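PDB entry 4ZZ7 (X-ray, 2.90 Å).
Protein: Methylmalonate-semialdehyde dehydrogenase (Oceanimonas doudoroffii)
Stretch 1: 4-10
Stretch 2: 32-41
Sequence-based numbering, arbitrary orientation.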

ATOM      1  N   MET A   4       5.279  43.851 -31.857  1.00 52.48           N
ATOM      2  CA  MET A   4       4.373  42.951 -31.047  1.00 53.17           C
ATOM      3  C   MET A   4       4.566  41.462 -31.398  1.00 52.73           C
ATOM      4  O   MET A   4       4.130  40.995 -32.463  1.00 45.21           O
ATOM      5  N   THR A   5       5.189  40.729 -30.470  1.00 54.44           N
ATOM      6  CA  THR A   5       5.598  39.327 -30.690  1.00 56.26           C
ATOM      7  C   THR A   5       4.392  38.372 -30.780  1.00 54.17           C
ATOM      8  O   THR A   5       3.327  38.649 -30.207  1.00 57.48           O
ATOM      9  N   THR A   6       4.557  37.257 -31.497  1.00 48.24           N
ATOM     10  CA  THR A   6       3.490  36.239 -31.614  1.00 44.21           C
ATOM     11  C   THR A   6       3.861  34.927 -30.905  1.00 38.09           C
ATOM     12  O   THR A   6       4.877  34.311 -31.200  1.00 37.29           O
ATOM     13  N   ILE A   7       3.008  34.511 -29.971  1.00 33.68           N
ATOM     14  CA  ILE A   7       3.230  33.309 -29.152  1.00 30.24           C
ATOM     15  C   ILE A   7       2.808  32.036 -29.889  1.00 27.88           C
ATOM     16  O   ILE A   7       1.665  31.904 -30.375  1.00 29.32           O
ATOM     17  N   GLY A   8       3.714  31.081 -29.936  1.00 24.36           N
ATOM     18  CA  GLY A   8       3.495  29.917 -30.767  1.00 24.00           C
ATOM     19  C   GLY A   8       3.103  28.675 -29.999  1.00 22.64           C
ATOM     20  O   GLY A   8       2.393  28.734 -29.006  1.00 20.13           O
ATOM     21  N   HIS A   9       3.607  27.553 -30.495  1.00 22.84           N
ATOM     22  CA  HIS A   9       3.284  26.236 -30.010  1.00 23.62           C
ATOM     23  C   HIS A   9       4.556  25.427 -29.942  1.00 24.09           C
ATOM     24  O   HIS A   9       5.454  25.608 -30.742  1.00 25.62           O
ATOM     25  N   LEU A  10       4.614  24.511 -28.991  1.00 24.52           N
ATOM     26  CA  LEU A  10       5.730  23.603 -28.840  1.00 24.15           C
ATOM     27  C   LEU A  10       5.295  22.261 -29.395  1.00 23.22           C
ATOM     28  O   LEU A  10       4.475  21.569 -28.788  1.00 22.10           O
ATOM     29  N   GLU A  32      -3.762  47.090 -21.509  1.00 40.49           N
ATOM     30  CA  GLU A  32      -3.210  47.217 -22.870  1.00 44.08           C
ATOM     31  C   GLU A  32      -2.827  45.855 -23.477  1.00 41.08           C
ATOM     32  O   GLU A  32      -2.396  44.943 -22.777  1.00 41.00           O
ATOM     33  N   ILE A  33      -2.977  45.738 -24.790  1.00 38.66           N
ATOM     34  CA  ILE A  33      -2.636  44.515 -25.507  1.00 35.66           C
ATOM     35  C   ILE A  33      -1.132  44.327 -25.510  1.00 35.22           C
ATOM     36  O   ILE A  33      -0.405  45.093 -26.126  1.00 37.34           O
ATOM     37  N   GLY A  34      -0.676  43.289 -24.836  1.00 35.52           N
ATOM     38  CA  GLY A  34       0.744  42.968 -24.775  1.00 36.58           C
ATOM     39  C   GLY A  34       1.213  42.174 -25.974  1.00 36.40           C
ATOM     40  O   GLY A  34       2.099  42.610 -26.695  1.00 38.60           O
ATOM     41  N   LYS A  35       0.602  41.015 -26.192  1.00 36.47           N
ATOM     42  CA  LYS A  35       1.108  40.024 -27.149  1.00 37.67           C
ATOM     43  C   LYS A  35      -0.042  39.390 -27.933  1.00 35.62           C
ATOM     44  O   LYS A  35      -1.196  39.442 -27.510  1.00 31.96           O
ATOM     45  N   GLN A  36       0.296  38.813 -29.089  1.00 35.46           N
ATOM     46  CA  GLN A  36      -0.649  38.060 -29.929  1.00 34.04           C
ATOM     47  C   GLN A  36      -0.433  36.567 -29.723  1.00 32.41           C
ATOM     48  O   GLN A  36       0.696  36.065 -29.800  1.00 32.07           O
ATOM     49  N   LEU A  37      -1.519  35.850 -29.487  1.00 29.50           N
ATOM     50  CA  LEU A  37      -1.445  34.414 -29.321  1.00 26.10           C
ATOM     51  C   LEU A  37      -1.955  33.724 -30.554  1.00 25.17           C
ATOM     52  O   LEU A  37      -3.115  33.877 -30.916  1.00 22.39           O
ATOM     53  N   ASP A  38      -1.084  32.946 -31.183  1.00 27.02           N
ATOM     54  CA  ASP A  38      -1.481  32.113 -32.317  1.00 29.31           C
ATOM     55  C   ASP A  38      -2.479  31.041 -31.875  1.00 29.77           C
ATOM     56  O   ASP A  38      -2.253  30.384 -30.880  1.00 31.56           O
ATOM     57  N   LEU A  39      -3.582  30.886 -32.593  1.00 29.84           N
ATOM     58  CA  LEU A  39      -4.563  29.863 -32.259  1.00 31.71           C
ATOM     59  C   LEU A  39      -4.448  28.669 -33.200  1.00 31.74           C
ATOM     60  O   LEU A  39      -4.542  28.806 -34.419  1.00 31.57           O
ATOM     61  N   ALA A  40      -4.259  27.492 -32.614  1.00 31.10           N
ATOM     62  CA  ALA A  40      -4.013  26.288 -33.387  1.00 31.21           C
ATOM     63  C   ALA A  40      -5.299  25.674 -33.866  1.00 29.47           C
ATOM     64  O   ALA A  40      -6.296  25.630 -33.157  1.00 28.20           O
ATOM     65  N   SER A  41      -5.245  25.172 -35.082  1.00 29.90           N
ATOM     66  CA  SER A  41      -6.409  24.642 -35.751  1.00 31.10           C
ATOM     67  C   SER A  41      -6.327  23.147 -35.635  1.00 30.41           C
ATOM     68  O   SER A  41      -5.296  22.619 -35.233  1.00 29.18           O
TER

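The most unusual feature of this contact is the pairing of buried polar side chains just beyond a very short parallel ladder: His9 and Asp38, whose CA-to-CB bonds each point toward the other stretch, meet with NE2 of His9 2.7 Å from OD2 of Asp38. The distance is short, yet the hydrogen bond is weak, because the angle at the hydrogen is only 128°. His9 adopts chi1 m (-45°) and Asp38 chi1 t, and the two side chains reach across the gap between the backbones. Neither depends on this bond alone, since ND1 of His9 and both carboxylate oxygens of Asp38 have hydrogen-bond partners elsewhere in the structure. The methyl group of Ala40, which also points toward the other stretch, adds an apolar neighbour, its CB lying 3.7 Å from NE2 of His9.

The general principle is that a parallel bridge fixes the backbone register and thereby sorts the side chains by face. Here Gln36 N donates to Thr5 O (3.2 Å), Ile7 N to Gln36 O (2.8 Å) and Asp38 N to Ile7 O (3.0 Å). These bonds set Thr6 beside Gln36 and Ile7 beside Leu37, and as the strands alternate, the first pair projects from one face of the sheet and the second from the other.

On the face of Ile7 and Leu37 the packing is apolar and buried. Ile7, with chi1 m and chi2 t, brings CG2 to 3.6 Å from CD1 of Leu37, whose t, p rotamer carries the end of its side chain nearer to the first stretch than its CA-to-CB direction suggests. Ile7 also reaches the aliphatic part of Lys35, with CD1 4.0 Å from CD of the lysine.

The face of Thr6 and Gln36 is more open. Thr6 (chi1 m) and Gln36 (m, m) sit side by side without a mutual side-chain hydrogen bond: OG1 of Thr6 approaches CB of Gln36 at 4.1 Å, while the amide atoms OE1 and NE2 of Gln36 are satisfied elsewhere.

Toward the beginning of the ladder, the CA-to-CB bonds of Met4 and Lys35 point sideways, and the end of Met4 nevertheless comes nearer to the second stretch. Met4, in a t, t, p conformation, extends so that SD lies 3.6 Å from CG2 of Ile33 and CE 3.4 Å from NE2 of Gln36. Its CG passes 3.7 Å from O of Gly34. Lys35 has an off-rotamer chi1 of -31°, and its CE comes within 3.3 Å of OG1 of Thr5, a carbon-to-oxygen approach, while its NZ is hydrogen-bonded elsewhere.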

ATOM      1  CB  MET A   4       2.880  43.348 -31.184  1.00 51.34           C
ATOM      2  CG  MET A   4       1.932  42.457 -30.373  1.00 49.57           C
ATOM      3  SD  MET A   4       0.281  43.087 -29.968  1.00 47.45           S
ATOM      4  CE  MET A   4      -0.400  43.362 -31.605  1.00 48.08           C
ATOM      5  CB  THR A   5       6.560  38.829 -29.569  1.00 58.06           C
ATOM      6  OG1 THR A   5       5.875  38.820 -28.308  1.00 59.08           O
ATOM      7  CG2 THR A   5       7.845  39.709 -29.468  1.00 56.95           C
ATOM      8  CB  THR A   6       3.107  35.977 -33.083  1.00 47.28           C
ATOM      9  OG1 THR A   6       2.779  37.220 -33.701  1.00 52.87           O
ATOM     10  CG2 THR A   6       1.880  35.075 -33.201  1.00 47.48           C
ATOM     11  CB  ILE A   7       2.446  33.378 -27.827  1.00 28.30           C
ATOM     12  CG1 ILE A   7       2.882  34.601 -27.019  1.00 27.91           C
ATOM     13  CG2 ILE A   7       2.651  32.097 -27.021  1.00 27.88           C
ATOM     14  CD1 ILE A   7       1.904  34.986 -25.937  1.00 27.57           C
ATOM     15  CB  HIS A   9       2.347  25.524 -30.974  1.00 24.21           C
ATOM     16  CG  HIS A   9       1.216  26.360 -31.462  1.00 25.04           C
ATOM     17  ND1 HIS A   9       0.289  26.915 -30.617  1.00 25.31           N
ATOM     18  CD2 HIS A   9       0.846  26.720 -32.715  1.00 26.19           C
ATOM     19  CE1 HIS A   9      -0.603  27.592 -31.318  1.00 26.24           C
ATOM     20  NE2 HIS A   9      -0.288  27.489 -32.597  1.00 27.07           N
ATOM     21  CB  LEU A  10       6.086  23.490 -27.360  1.00 25.26           C
ATOM     22  CG  LEU A  10       7.205  22.533 -26.960  1.00 26.25           C
ATOM     23  CD1 LEU A  10       8.494  22.849 -27.696  1.00 25.94           C
ATOM     24  CD2 LEU A  10       7.412  22.625 -25.453  1.00 27.48           C
ATOM     25  CB  GLU A  32      -1.986  48.157 -22.858  1.00 48.13           C
ATOM     26  CG  GLU A  32      -2.319  49.603 -22.481  1.00 52.16           C
ATOM     27  CD  GLU A  32      -1.093  50.469 -22.211  1.00 57.78           C
ATOM     28  OE1 GLU A  32      -1.272  51.600 -21.704  1.00 61.52           O
ATOM     29  OE2 GLU A  32       0.048  50.037 -22.482  1.00 61.27           O
ATOM     30  CB  ILE A  33      -3.124  44.566 -26.964  1.00 34.82           C
ATOM     31  CG1 ILE A  33      -4.653  44.511 -27.010  1.00 33.70           C
ATOM     32  CG2 ILE A  33      -2.529  43.425 -27.781  1.00 34.85           C
ATOM     33  CD1 ILE A  33      -5.221  44.882 -28.359  1.00 32.59           C
ATOM     34  CB  LYS A  35       1.919  38.926 -26.431  1.00 42.12           C
ATOM     35  CG  LYS A  35       2.647  39.394 -25.169  1.00 48.80           C
ATOM     36  CD  LYS A  35       3.479  38.320 -24.475  1.00 54.58           C
ATOM     37  CE  LYS A  35       4.729  37.951 -25.284  1.00 59.40           C
ATOM     38  NZ  LYS A  35       5.548  36.867 -24.658  1.00 59.18           N
ATOM     39  CB  GLN A  36      -0.439  38.365 -31.419  1.00 35.42           C
ATOM     40  CG  GLN A  36      -0.876  39.746 -31.860  1.00 36.50           C
ATOM     41  CD  GLN A  36      -2.359  39.970 -31.648  1.00 36.85           C
ATOM     42  OE1 GLN A  36      -3.193  39.228 -32.173  1.00 38.29           O
ATOM     43  NE2 GLN A  36      -2.698  40.983 -30.862  1.00 36.40           N
ATOM     44  CB  LEU A  37      -2.276  33.988 -28.128  1.00 24.96           C
ATOM     45  CG  LEU A  37      -2.267  32.488 -27.866  1.00 24.16           C
ATOM     46  CD1 LEU A  37      -0.850  31.970 -27.620  1.00 23.07           C
ATOM     47  CD2 LEU A  37      -3.208  32.216 -26.708  1.00 23.51           C
ATOM     48  CB  ASP A  38      -0.259  31.442 -32.929  1.00 29.41           C
ATOM     49  CG  ASP A  38      -0.570  30.792 -34.250  1.00 30.48           C
ATOM     50  OD1 ASP A  38      -1.004  31.510 -35.179  1.00 30.77           O
ATOM     51  OD2 ASP A  38      -0.368  29.567 -34.375  1.00 31.94           O
ATOM     52  CB  LEU A  39      -5.986  30.424 -32.269  1.00 33.78           C
ATOM     53  CG  LEU A  39      -6.238  31.602 -31.318  1.00 35.78           C
ATOM     54  CD1 LEU A  39      -7.707  31.977 -31.346  1.00 36.06           C
ATOM     55  CD2 LEU A  39      -5.817  31.324 -29.873  1.00 35.83           C
ATOM     56  CB  ALA A  40      -3.238  25.274 -32.568  1.00 32.97           C
ATOM     57  CB  SER A  41      -6.358  25.054 -37.223  1.00 32.38           C
ATOM     58  OG  SER A  41      -5.176  24.522 -37.829  1.00 32.59           O
TER